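Local coordinates for uncharacterized protein (Bacteroides eggerthii, PDB 4GDZ) that is of unknown function, a member of the DUF4251 family whose chain folds into a single antiparallel beta sheet and carries a magnesium ion in the crystal, at residues V33-A38 / L135-N140; Q46-A51 / L162-S167; D105-T110 / N117-I122; S66-V71 / Q81-T86. One frame throughout, in Å; residues are numbered along the deposited sequence. Where two conformers were deposited one is given.

Contact 1: residues V33-A38 / L135-N140; sequences VSYDDA and LTNGDN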
loop_
_atom_site.group_PDB
_atom_site.type_symbol
_atom_site.label_atom_id
_atom_site.label_comp_id
_atom_site.label_asym_id
_atom_site.label_seq_id
_atom_site.Cartn_x
_atom_site.Cartn_y
_atom_site.Cartn_z
ATOM N N VAL A 33 17.349 -17.059 -6.549
ATOM C CA VAL A 33 18.788 -16.972 -6.189
ATOM C C VAL A 33 19.104 -15.652 -5.476
ATOM O O VAL A 33 19.863 -15.648 -4.516
ATOM C CB VAL A 33 19.741 -17.143 -7.418
ATOM C CG1 VAL A 33 21.192 -16.815 -7.050
ATOM C CG2 VAL A 33 19.638 -18.556 -7.994
ATOM N N SER A 34 18.536 -14.546 -5.971
ATOM C CA SER A 34 18.635 -13.248 -5.337
ATOM C C SER A 34 18.071 -13.291 -3.919
ATOM O O SER A 34 18.614 -12.642 -3.036
ATOM C CB SER A 34 17.848 -12.198 -6.116
ATOM O OG SER A 34 18.563 -11.787 -7.237
ATOM N N TYR A 35 16.966 -14.010 -3.717
ATOM C CA TYR A 35 16.392 -14.149 -2.371
ATOM C C TYR A 35 17.377 -14.889 -1.451
ATOM O O TYR A 35 17.682 -14.413 -0.370
ATOM C CB TYR A 35 15.044 -14.882 -2.392
ATOM C CG TYR A 35 14.596 -15.317 -1.004
ATOM C CD1 TYR A 35 13.971 -14.424 -0.136
ATOM C CD2 TYR A 35 14.833 -16.616 -0.554
ATOM C CE1 TYR A 35 13.590 -14.811 1.145
ATOM C CE2 TYR A 35 14.451 -17.021 0.711
ATOM C CZ TYR A 35 13.821 -16.121 1.560
ATOM O OH TYR A 35 13.442 -16.545 2.821
ATOM N N ASP A 36 17.856 -16.052 -1.883
ATOM C CA ASP A 36 18.888 -16.801 -1.135
ATOM C C ASP A 36 20.115 -15.941 -0.803
ATOM O O ASP A 36 20.632 -16.009 0.320
ATOM C CB ASP A 36 19.360 -18.027 -1.921
ATOM C CG ASP A 36 18.331 -19.160 -1.960
ATOM O OD1 ASP A 36 17.245 -19.068 -1.332
ATOM O OD2 ASP A 36 18.638 -20.170 -2.624
ATOM N N ASP A 37 20.579 -15.148 -1.776
ATOM C CA ASP A 37 21.736 -14.270 -1.581
ATOM C C ASP A 37 21.409 -13.202 -0.524
ATOM O O ASP A 37 22.257 -12.874 0.316
ATOM C CB ASP A 37 22.125 -13.536 -2.884
ATOM C CG ASP A 37 22.716 -14.453 -3.960
ATOM O OD1 ASP A 37 23.062 -15.624 -3.671
ATOM O OD2 ASP A 37 22.841 -13.971 -5.115
ATOM N N ALA A 38 20.194 -12.636 -0.595
ATOM C CA ALA A 38 19.756 -11.593 0.354
ATOM C C ALA A 38 19.693 -12.155 1.767
ATOM O O ALA A 38 20.189 -11.529 2.693
ATOM C CB ALA A 38 18.412 -11.008 -0.053
ATOM N N LEU A 135 11.565 -8.386 4.143
ATOM C CA LEU A 135 11.912 -9.073 2.897
ATOM C C LEU A 135 10.865 -10.142 2.675
ATOM O O LEU A 135 10.688 -11.023 3.506
ATOM C CB LEU A 135 13.323 -9.707 3.000
ATOM C CG LEU A 135 13.854 -10.554 1.829
ATOM C CD1 LEU A 135 14.186 -9.674 0.641
ATOM C CD2 LEU A 135 15.079 -11.369 2.245
ATOM N N THR A 136 10.169 -10.074 1.555
ATOM C CA THR A 136 9.225 -11.121 1.172
ATOM C C THR A 136 9.966 -12.290 0.454
ATOM O O THR A 136 10.914 -12.074 -0.317
ATOM C CB THR A 136 8.083 -10.527 0.316
ATOM O OG1 THR A 136 7.373 -9.567 1.112
ATOM C CG2 THR A 136 7.074 -11.607 -0.141
ATOM N N ASN A 137 9.559 -13.518 0.753
ATOM C CA ASN A 137 10.097 -14.707 0.071
ATOM C C ASN A 137 10.056 -14.550 -1.460
ATOM O O ASN A 137 9.167 -13.885 -2.014
ATOM C CB ASN A 137 9.327 -15.967 0.504
ATOM C CG ASN A 137 9.806 -17.238 -0.207
ATOM O OD1 ASN A 137 10.987 -17.599 -0.166
ATOM N ND2 ASN A 137 8.878 -17.925 -0.858
ATOM N N GLY A 138 11.042 -15.140 -2.134
ATOM C CA GLY A 138 11.007 -15.279 -3.584
ATOM C C GLY A 138 11.753 -14.225 -4.376
ATOM O O GLY A 138 11.959 -14.395 -5.566
ATOM N N ASP A 139 12.169 -13.132 -3.744
ATOM C CA ASP A 139 12.900 -12.104 -4.474
ATOM C C ASP A 139 13.774 -11.336 -3.469
ATOM O O ASP A 139 13.781 -11.663 -2.279
ATOM C CB ASP A 139 11.884 -11.182 -5.181
ATOM C CG ASP A 139 12.522 -10.262 -6.223
ATOM O OD1 ASP A 139 13.577 -10.615 -6.803
ATOM O OD2 ASP A 139 11.964 -9.164 -6.441
ATOM N N ASN A 140 14.518 -10.336 -3.940
ATOM C CA ASN A 140 15.303 -9.495 -3.034
ATOM C C ASN A 140 14.766 -8.077 -2.876
ATOM O O ASN A 140 15.508 -7.206 -2.425
ATOM C CB ASN A 140 16.786 -9.485 -3.445
ATOM C CG ASN A 140 17.032 -8.748 -4.738
ATOM O OD1 ASN A 140 16.139 -8.617 -5.575
ATOM N ND2 ASN A 140 18.260 -8.268 -4.914
HETATM O O HOH W 1 20.275 -10.297 -3.405
#
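Helix 28-44 meets the loop 135-140 where a type II beta turn runs from Thr136 to Asp139, and the two backbones come nearest at Tyr35 and Asp139, whose CA atoms are 4.6 Å apart. With its CG anti to the backbone N (chi1 167°), the Tyr35 ring reaches out from the helix and lies against the turn: Asn137 OD1 sits over one face, 3.6 Å from Tyr35 CE2, and Gly138 N approaches the same face, 3.6 Å from Tyr35 CD1. The Asn137 amide stands almost perpendicular to the ring, its oxygen tip directed at the rim. Asp139 O lies at the ring edge. Leu135 CD2 comes in obliquely, 3.9 Å from Tyr35 CE1, and also touches the methyl of Ala38. Just before Tyr35, Ser34 CB packs on the amide of Asn140, whose ND2 bonds Leu161 O. An alanine in place of Tyr35 would probably loosen the turn against the helix, since the ring contacts and the phenol's hydrogen bond to Gly114 O would go. Direct contact is thus van der Waals packing, mostly on the Tyr35 ring; the polar link runs through a water that donates to Ser34 O and is held only weakly by Asn140 ND2.

Contact 2: residues Q46-A51 / L162-S167; sequences QFVLEA and LPLNQS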
loop_
_atom_site.group_PDB
_atom_site.type_symbol
_atom_site.label_atom_id
_atom_site.label_comp_id
_atom_site.label_asym_id
_atom_site.label_seq_id
_atom_site.Cartn_x
_atom_site.Cartn_y
_atom_site.Cartn_z
ATOM N N GLN A 46 26.193 -8.384 6.505
ATOM C CA GLN A 46 26.974 -7.735 5.467
ATOM C C GLN A 46 26.039 -7.544 4.271
ATOM O O GLN A 46 25.896 -8.419 3.426
ATOM C CB GLN A 46 28.224 -8.554 5.134
ATOM C CG GLN A 46 29.227 -8.547 6.276
ATOM C CD GLN A 46 30.509 -9.273 5.937
ATOM O OE1 GLN A 46 30.477 -10.416 5.561
ATOM N NE2 GLN A 46 31.637 -8.605 6.091
ATOM N N PHE A 47 25.354 -6.404 4.248
ATOM C CA PHE A 47 24.335 -6.146 3.249
ATOM C C PHE A 47 24.143 -4.671 2.985
ATOM O O PHE A 47 24.501 -3.819 3.810
ATOM C CB PHE A 47 22.987 -6.799 3.646
ATOM C CG PHE A 47 22.381 -6.265 4.929
ATOM C CD1 PHE A 47 21.586 -5.121 4.921
ATOM C CD2 PHE A 47 22.580 -6.925 6.145
ATOM C CE1 PHE A 47 21.018 -4.645 6.100
ATOM C CE2 PHE A 47 22.016 -6.450 7.321
ATOM C CZ PHE A 47 21.217 -5.320 7.293
ATOM N N VAL A 48 23.576 -4.380 1.823
ATOM C CA VAL A 48 23.123 -3.049 1.484
ATOM C C VAL A 48 21.704 -3.139 0.913
ATOM O O VAL A 48 21.442 -3.942 0.018
ATOM C CB VAL A 48 24.014 -2.347 0.433
ATOM C CG1 VAL A 48 23.609 -0.868 0.350
ATOM C CG2 VAL A 48 25.490 -2.485 0.760
ATOM N N LEU A 49 20.802 -2.329 1.437
ATOM C CA LEU A 49 19.503 -2.066 0.796
ATOM C C LEU A 49 19.693 -0.808 -0.055
ATOM O O LEU A 49 19.950 0.274 0.481
ATOM C CB LEU A 49 18.432 -1.844 1.857
ATOM C CG LEU A 49 16.950 -1.717 1.429
ATOM C CD1 LEU A 49 16.650 -0.380 0.776
ATOM C CD2 LEU A 49 16.594 -2.807 0.471
ATOM N N GLU A 50 19.615 -0.964 -1.368
ATOM C CA GLU A 50 19.712 0.149 -2.310
ATOM C C GLU A 50 18.291 0.560 -2.729
ATOM O O GLU A 50 17.607 -0.192 -3.446
ATOM C CB GLU A 50 20.567 -0.282 -3.531
ATOM C CG GLU A 50 21.999 -0.672 -3.154
ATOM C CD GLU A 50 22.948 -0.902 -4.334
ATOM O OE1 GLU A 50 22.504 -0.883 -5.506
ATOM O OE2 GLU A 50 24.161 -1.134 -4.091
ATOM N N ALA A 51 17.828 1.715 -2.250
ATOM C CA ALA A 51 16.422 2.136 -2.435
ATOM C C ALA A 51 16.248 2.787 -3.805
ATOM O O ALA A 51 17.142 3.484 -4.278
ATOM C CB ALA A 51 15.971 3.099 -1.343
ATOM N N LEU A 162 21.020 -6.490 -1.126
ATOM C CA LEU A 162 22.167 -7.080 -1.832
ATOM C C LEU A 162 23.300 -7.434 -0.877
ATOM O O LEU A 162 23.564 -6.697 0.088
ATOM C CB LEU A 162 22.699 -6.081 -2.876
ATOM C CG LEU A 162 21.789 -5.694 -4.052
ATOM C CD1 LEU A 162 22.377 -4.470 -4.748
ATOM C CD2 LEU A 162 21.604 -6.857 -5.037
ATOM N N PRO A 163 24.010 -8.534 -1.162
ATOM C CA PRO A 163 25.284 -8.731 -0.475
ATOM C C PRO A 163 26.253 -7.599 -0.846
ATOM O O PRO A 163 26.121 -6.995 -1.921
ATOM C CB PRO A 163 25.786 -10.091 -0.978
ATOM C CG PRO A 163 24.799 -10.584 -1.973
ATOM C CD PRO A 163 23.688 -9.603 -2.128
ATOM N N LEU A 164 27.181 -7.297 0.055
ATOM C CA LEU A 164 28.155 -6.208 -0.130
ATOM C C LEU A 164 28.868 -6.312 -1.463
ATOM O O LEU A 164 28.957 -5.328 -2.193
ATOM C CB LEU A 164 29.197 -6.233 0.992
ATOM C CG LEU A 164 28.718 -5.839 2.394
ATOM C CD1 LEU A 164 29.903 -5.776 3.345
ATOM C CD2 LEU A 164 27.960 -4.517 2.402
ATOM N N ASN A 165 29.337 -7.518 -1.793
ATOM C CA ASN A 165 30.080 -7.728 -3.041
ATOM C C ASN A 165 29.248 -7.635 -4.321
ATOM O O ASN A 165 29.790 -7.697 -5.414
ATOM C CB ASN A 165 30.906 -9.028 -3.012
ATOM C CG ASN A 165 30.062 -10.314 -3.033
ATOM O OD1 ASN A 165 28.835 -10.309 -3.163
ATOM N ND2 ASN A 165 30.752 -11.442 -2.907
ATOM N N GLN A 166 27.935 -7.480 -4.203
ATOM C CA GLN A 166 27.115 -7.210 -5.384
ATOM C C GLN A 166 26.571 -5.787 -5.386
ATOM O O GLN A 166 25.771 -5.422 -6.239
ATOM C CB GLN A 166 25.971 -8.230 -5.466
ATOM C CG GLN A 166 26.426 -9.645 -5.829
ATOM C CD GLN A 166 25.292 -10.650 -5.688
ATOM O OE1 GLN A 166 24.118 -10.295 -5.832
ATOM N NE2 GLN A 166 25.632 -11.903 -5.380
ATOM N N SER A 167 27.002 -4.978 -4.424
ATOM C CA SER A 167 26.480 -3.625 -4.269
ATOM C C SER A 167 27.428 -2.599 -4.875
ATOM O O SER A 167 28.570 -2.472 -4.426
ATOM C CB SER A 167 26.283 -3.333 -2.782
ATOM O OG SER A 167 26.026 -1.973 -2.569
#
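Two antiparallel strands of the central sheet, 46-55 and 155-163, lie side by side here, and the second leaves the sheet through a 3-10 turn at 164-166 that leads into helix 168-171. At the start of the first strand, Gln46 lays its CB against Leu164 CD1, 3.7 Å away, the two chains crossing at about a right angle; its amide reaches on to Asn74 OD1. The Phe47 ring packs on Ala41 and Leu42 of helix 28-44, while Phe47 CA comes within 3.3 Å of Leu162 O in a CA-H...O contact. Val48 makes the backbone pair. Its N donates to Leu162 O at 2.9 Å, nearly along the C=O axis, and its O receives Leu162 N at 2.8 Å, making an antiparallel hydrogen-bonded pair. The Val48 side chain fits between the ends of two others: CG2 touches Leu164 CD2 at 3.6 Å and Ser167 OG at 3.4 Å. Two residues beyond Val48 comes Glu50, whose extended chain crosses Leu162 at about a right angle and sets its carboxylate against Leu162 CD1. That carboxylate also reaches the helix start, where Ser167, at the N-cap position, bonds Phe170 N; a weak bond from Ile169 N to Glu50 OE2 adds to this, and the N-terminal end of helix 168-171 would probably favour the charged form of the acid. Ser167 OG, anti to its own backbone N (chi1 169°), donates to Glu50 OE2 at 2.5 Å, using the anti lone pair of that oxygen.

Contact 3: residues D105-T110 / N117-I122; sequences DIKTST and NCSFSI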
loop_
_atom_site.group_PDB
_atom_site.type_symbol
_atom_site.label_atom_id
_atom_site.label_comp_id
_atom_site.label_asym_id
_atom_site.label_seq_id
_atom_site.Cartn_x
_atom_site.Cartn_y
_atom_site.Cartn_z
ATOM N N ASP A 105 21.278 -3.651 18.705
ATOM C CA ASP A 105 19.902 -4.094 18.986
ATOM C C ASP A 105 19.273 -4.796 17.790
ATOM O O ASP A 105 18.153 -4.488 17.437
ATOM C CB ASP A 105 19.014 -2.901 19.410
ATOM C CG ASP A 105 19.600 -2.132 20.598
ATOM O OD1 ASP A 105 19.830 -2.767 21.637
ATOM O OD2 ASP A 105 19.848 -0.907 20.485
ATOM N N ILE A 106 19.983 -5.751 17.184
ATOM C CA ILE A 106 19.462 -6.472 16.010
ATOM C C ILE A 106 18.414 -7.477 16.450
ATOM O O ILE A 106 18.669 -8.285 17.344
ATOM C CB ILE A 106 20.561 -7.241 15.256
ATOM C CG1 ILE A 106 21.626 -6.277 14.701
ATOM C CG2 ILE A 106 19.950 -8.022 14.096
ATOM C CD1 ILE A 106 22.972 -6.958 14.467
ATOM N N LYS A 107 17.230 -7.403 15.866
ATOM C CA LYS A 107 16.142 -8.351 16.164
ATOM C C LYS A 107 15.737 -8.903 14.816
ATOM O O LYS A 107 15.585 -8.149 13.860
ATOM C CB LYS A 107 14.927 -7.645 16.779
ATOM C CG LYS A 107 15.225 -6.607 17.856
ATOM C CD LYS A 107 15.725 -7.232 19.124
ATOM C CE LYS A 107 15.915 -6.198 20.224
ATOM N NZ LYS A 107 16.584 -6.928 21.330
ATOM N N THR A 108 15.517 -10.200 14.730
ATOM C CA THR A 108 15.182 -10.850 13.463
ATOM C C THR A 108 14.103 -11.888 13.725
ATOM O O THR A 108 14.149 -12.548 14.753
ATOM C CB THR A 108 16.422 -11.552 12.867
ATOM O OG1 THR A 108 17.434 -10.578 12.579
ATOM C CG2 THR A 108 16.066 -12.311 11.580
ATOM N N SER A 109 13.162 -12.037 12.798
ATOM C CA SER A 109 12.191 -13.114 12.860
ATOM C C SER A 109 11.932 -13.584 11.431
ATOM O O SER A 109 11.932 -12.771 10.507
ATOM C CB SER A 109 10.911 -12.596 13.514
ATOM O OG SER A 109 10.028 -13.657 13.774
ATOM N N THR A 110 11.699 -14.885 11.258
ATOM C CA THR A 110 11.429 -15.496 9.936
ATOM C C THR A 110 10.211 -16.371 10.058
ATOM O O THR A 110 10.123 -17.151 10.985
ATOM C CB THR A 110 12.619 -16.346 9.451
ATOM O OG1 THR A 110 13.771 -15.513 9.389
ATOM C CG2 THR A 110 12.369 -16.993 8.069
ATOM N N ASN A 117 11.402 -10.335 8.923
ATOM C CA ASN A 117 11.193 -9.004 9.520
ATOM C C ASN A 117 12.403 -8.784 10.435
ATOM O O ASN A 117 12.709 -9.654 11.260
ATOM C CB ASN A 117 9.936 -9.003 10.385
ATOM C CG ASN A 117 8.634 -9.125 9.598
ATOM O OD1 ASN A 117 8.574 -9.048 8.353
ATOM N ND2 ASN A 117 7.577 -9.322 10.330
ATOM N N CYS A 118 13.067 -7.645 10.320
ATOM C CA CYS A 118 14.291 -7.346 11.062
ATOM C C CYS A 118 14.310 -5.893 11.546
ATOM O O CYS A 118 13.869 -5.016 10.821
ATOM C CB CYS A 118 15.490 -7.588 10.132
ATOM S SG CYS A 118 17.127 -7.211 10.817
ATOM N N SER A 119 14.873 -5.638 12.720
ATOM C CA SER A 119 15.063 -4.268 13.201
ATOM C C SER A 119 16.446 -4.130 13.769
ATOM O O SER A 119 17.067 -5.124 14.214
ATOM C CB SER A 119 13.988 -3.851 14.244
ATOM O OG SER A 119 14.192 -4.456 15.510
ATOM N N PHE A 120 16.917 -2.897 13.778
ATOM C CA PHE A 120 18.204 -2.549 14.362
ATOM C C PHE A 120 18.308 -1.032 14.423
ATOM O O PHE A 120 17.492 -0.318 13.822
ATOM C CB PHE A 120 19.388 -3.173 13.585
ATOM C CG PHE A 120 19.455 -2.794 12.133
ATOM C CD1 PHE A 120 18.782 -3.534 11.184
ATOM C CD2 PHE A 120 20.223 -1.708 11.713
ATOM C CE1 PHE A 120 18.830 -3.187 9.844
ATOM C CE2 PHE A 120 20.290 -1.376 10.373
ATOM C CZ PHE A 120 19.582 -2.106 9.444
ATOM N N SER A 121 19.277 -0.545 15.194
ATOM C CA SER A 121 19.596 0.876 15.251
ATOM C C SER A 121 21.021 1.149 14.775
ATOM O O SER A 121 21.908 0.319 14.948
ATOM C CB SER A 121 19.406 1.427 16.667
ATOM O OG SER A 121 18.014 1.636 16.876
ATOM N N ILE A 122 21.196 2.304 14.142
ATOM C CA ILE A 122 22.528 2.841 13.778
ATOM C C ILE A 122 22.745 4.055 14.651
ATOM O O ILE A 122 21.915 4.971 14.646
ATOM C CB ILE A 122 22.615 3.208 12.286
ATOM C CG1 ILE A 122 22.388 1.958 11.429
ATOM C CG2 ILE A 122 23.978 3.840 11.954
ATOM C CD1 ILE A 122 22.391 2.221 9.943
HETATM O O HOH W 2 15.904 -3.097 17.085
#
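Strands 102-110 and 116-123 form a beta hairpin, and over 105-110 and 117-122 they run almost exactly antiparallel, 176° between directions with their axes 4.7 Å apart. The tight part is the backbone ladder. Lys107 and Ser119 make one hydrogen-bonded pair, Lys107 N to Ser119 O and Ser119 N to Lys107 O both at 2.8 Å and both in the plane of the accepting carbonyl. Ser109 and Asn117 make the next, their bonds lying nearly along the C=O axes. Between them, at the non-hydrogen-bonded pair Thr108-Cys118, the CA atoms close to 4.3 Å and Cys118 CA points its hydrogen at Lys107 O, 3.2 Å away. The side chains are sparser. Ser119 OG takes the crowded position between backbone N and carbonyl carbon (chi1 74°), which puts it 3.3 Å from Lys107 CG; beyond that the lysine bends at chi2 and leads off from the partner strand. A water joins Asp105 O, 2.7 Å away, to Ser119 OG on the face of Lys107. On the other face Ile106 CG1 only grazes Phe120 CB at 4.0 Å; a glycerol, probably from the crystallisation liquor, is hydrogen-bonded by the backbone N atoms of Asp105 and Ile106. Strand 102-110 is the outermost strand at this end of the sheet within the chain, while 116-123 has 128-135 on its far side, bonded through Cys118 and Phe120. Phe120 turns inward onto Val71 and Val73 of strand 61-74, and the face bearing Lys107, Ser109, Asn117 and Ser119 packs on Val87, Phe63 and Ala62 of the second subunit.

Contact 4: residues S66-V71 / Q81-T86; sequences SNTNFV and QVAFNT
Four hydrogen bonds join the two segments, two between backbones and two made by one side chain. Phe70 N donates to Gln81 O at 2.9 Å and Gln81 N to Phe70 O at 3.0 Å, both nearly along the C=O axes, as an antiparallel hydrogen-bonded pair. The amide of Asn69 then takes over the pairing: OD1 accepts from Ala83 N at 2.9 Å, and ND2 donates to Ala83 O at 2.9 Å. Both bonds are fairly straight at hydrogen, but each donor stands above the acceptor's carbonyl plane by nearly 50°. ND2 also gives a hydrogen bond to Thr65 O, so three bonds fix the amide's rotation. Replacing Asn69 by an alanine would probably weaken the seam here, leaving Ala83 N and Ala83 O without these side-chain partners. Around this polar centre, Val82 CG1 packs 3.4 Å from Asn69 OD1, and Phe84 brings its ring edge toward the same oxygen. Gln81, its CG anti to the backbone N, crosses Thr68 obliquely, with OE1 3.7 Å from Thr68 CG2; CB meets the Phe70 ring at CE2, 3.8 Å away, while NE2 bonds Thr98 OG1 on the next strand. This is a beta hairpin, strands 61-74 and 77-85, in which the first strand is interrupted and an asparagine side chain imitates a backbone partner across the break.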
loop_
_atom_site.group_PDB
_atom_site.type_symbol
_atom_site.label_atom_id
_atom_site.label_comp_id
_atom_site.label_asym_id
_atom_site.label_seq_id
_atom_site.Cartn_x
_atom_site.Cartn_y
_atom_site.Cartn_z
ATOM N N SER A 66 19.394 5.925 -5.930
ATOM C CA SER A 66 20.076 4.980 -5.042
ATOM C C SER A 66 21.400 5.463 -4.417
ATOM O O SER A 66 21.710 5.117 -3.272
ATOM C CB SER A 66 20.325 3.674 -5.809
ATOM O OG SER A 66 20.887 2.718 -4.949
ATOM N N ASN A 67 22.178 6.271 -5.152
ATOM C CA ASN A 67 23.471 6.791 -4.653
ATOM C C ASN A 67 23.409 7.474 -3.277
ATOM O O ASN A 67 24.368 7.427 -2.493
ATOM C CB ASN A 67 24.106 7.796 -5.645
ATOM C CG ASN A 67 25.458 8.317 -5.134
ATOM O OD1 ASN A 67 26.374 7.521 -4.871
ATOM N ND2 ASN A 67 25.573 9.636 -4.927
ATOM N N THR A 68 22.280 8.121 -2.969
ATOM C CA THR A 68 22.108 8.751 -1.654
ATOM C C THR A 68 20.853 8.237 -0.936
ATOM O O THR A 68 20.286 8.940 -0.111
ATOM C CB THR A 68 22.023 10.283 -1.809
ATOM O OG1 THR A 68 20.928 10.611 -2.690
ATOM C CG2 THR A 68 23.334 10.853 -2.397
ATOM N N ASN A 69 20.442 7.000 -1.223
ATOM C CA ASN A 69 19.290 6.377 -0.574
ATOM C C ASN A 69 19.554 4.884 -0.339
ATOM O O ASN A 69 19.259 4.022 -1.190
ATOM C CB ASN A 69 18.021 6.607 -1.402
ATOM C CG ASN A 69 17.569 8.043 -1.375
ATOM O OD1 ASN A 69 17.004 8.507 -0.377
ATOM N ND2 ASN A 69 17.865 8.787 -2.449
ATOM N N PHE A 70 20.195 4.591 0.781
ATOM C CA PHE A 70 20.612 3.247 1.099
ATOM C C PHE A 70 20.816 3.026 2.594
ATOM O O PHE A 70 20.986 3.965 3.370
ATOM C CB PHE A 70 21.898 2.875 0.336
ATOM C CG PHE A 70 23.105 3.683 0.768
ATOM C CD1 PHE A 70 23.877 3.262 1.823
ATOM C CD2 PHE A 70 23.421 4.886 0.138
ATOM C CE1 PHE A 70 24.948 4.024 2.250
ATOM C CE2 PHE A 70 24.490 5.647 0.549
ATOM C CZ PHE A 70 25.246 5.219 1.615
ATOM N N VAL A 71 20.820 1.746 2.963
ATOM C CA VAL A 71 21.173 1.288 4.304
ATOM C C VAL A 71 22.237 0.207 4.127
ATOM O O VAL A 71 22.020 -0.822 3.462
ATOM C CB VAL A 71 19.952 0.746 5.097
ATOM C CG1 VAL A 71 20.425 0.233 6.462
ATOM C CG2 VAL A 71 18.873 1.832 5.271
ATOM N N GLN A 81 21.903 6.556 4.615
ATOM C CA GLN A 81 21.801 7.833 3.954
ATOM C C GLN A 81 20.484 7.852 3.165
ATOM O O GLN A 81 20.236 6.956 2.379
ATOM C CB GLN A 81 22.979 8.074 3.014
ATOM C CG GLN A 81 22.929 9.460 2.332
ATOM C CD GLN A 81 24.254 9.861 1.732
ATOM O OE1 GLN A 81 24.655 9.337 0.694
ATOM N NE2 GLN A 81 24.954 10.792 2.393
ATOM N N VAL A 82 19.677 8.883 3.383
ATOM C CA VAL A 82 18.418 9.109 2.653
ATOM C C VAL A 82 18.413 10.570 2.237
ATOM O O VAL A 82 18.746 11.437 3.032
ATOM C CB VAL A 82 17.171 8.793 3.524
ATOM C CG1 VAL A 82 15.868 9.167 2.776
ATOM C CG2 VAL A 82 17.169 7.314 3.932
ATOM N N ALA A 83 18.054 10.836 0.984
ATOM C CA ALA A 83 17.954 12.190 0.469
ATOM C C ALA A 83 17.118 12.158 -0.794
ATOM O O ALA A 83 17.555 11.637 -1.828
ATOM C CB ALA A 83 19.318 12.840 0.186
ATOM N N PHE A 84 15.911 12.699 -0.688
ATOM C CA PHE A 84 14.977 12.734 -1.828
ATOM C C PHE A 84 14.379 14.131 -1.938
ATOM O O PHE A 84 14.134 14.829 -0.933
ATOM C CB PHE A 84 13.921 11.627 -1.732
ATOM C CG PHE A 84 13.113 11.638 -0.473
ATOM C CD1 PHE A 84 11.932 12.391 -0.385
ATOM C CD2 PHE A 84 13.480 10.858 0.615
ATOM C CE1 PHE A 84 11.178 12.369 0.762
ATOM C CE2 PHE A 84 12.735 10.857 1.781
ATOM C CZ PHE A 84 11.585 11.625 1.863
ATOM N N ASN A 85 14.193 14.543 -3.179
ATOM C CA ASN A 85 13.680 15.829 -3.490
ATOM C C ASN A 85 12.794 15.557 -4.724
ATOM O O ASN A 85 13.278 15.544 -5.813
ATOM C CB ASN A 85 14.901 16.765 -3.771
ATOM C CG ASN A 85 14.497 18.052 -4.426
ATOM O OD1 ASN A 85 13.345 18.396 -4.402
ATOM N ND2 ASN A 85 15.446 18.773 -4.992
ATOM N N THR A 86 11.525 15.275 -4.514
ATOM C CA THR A 86 10.650 14.647 -5.530
ATOM C C THR A 86 9.541 15.596 -5.982
ATOM O O THR A 86 9.356 16.662 -5.416
ATOM C CB THR A 86 9.988 13.356 -5.006
ATOM O OG1 THR A 86 8.959 13.686 -4.060
ATOM C CG2 THR A 86 11.022 12.401 -4.327
#

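Overall arrangement
Contacts 2, 3 and 4 all belong to the same antiparallel sheet, whereas contact 1 pins helix 28-44 onto a loop between strands. All four are only partly buried: contact 2, nearest the chain's centre and joining distant parts of the sequence, has no exposed residue among those that touch, while contact 3 has four. Contacts 3 and 4 close local hairpins on opposite sides of that centre. Contacts 2 and 4 are stitched together where Leu49 and Ala51 pair with Val71 and Asn69, and contacts 2 and 3 meet where Phe47 touches Phe120. Chemistry follows place: backbone ladders dominate contact 3, side-chain amide or carboxylate bonds supplement contacts 4 and 2, and contact 1 relies on packing round an aromatic ring, with a weakly held water beside it.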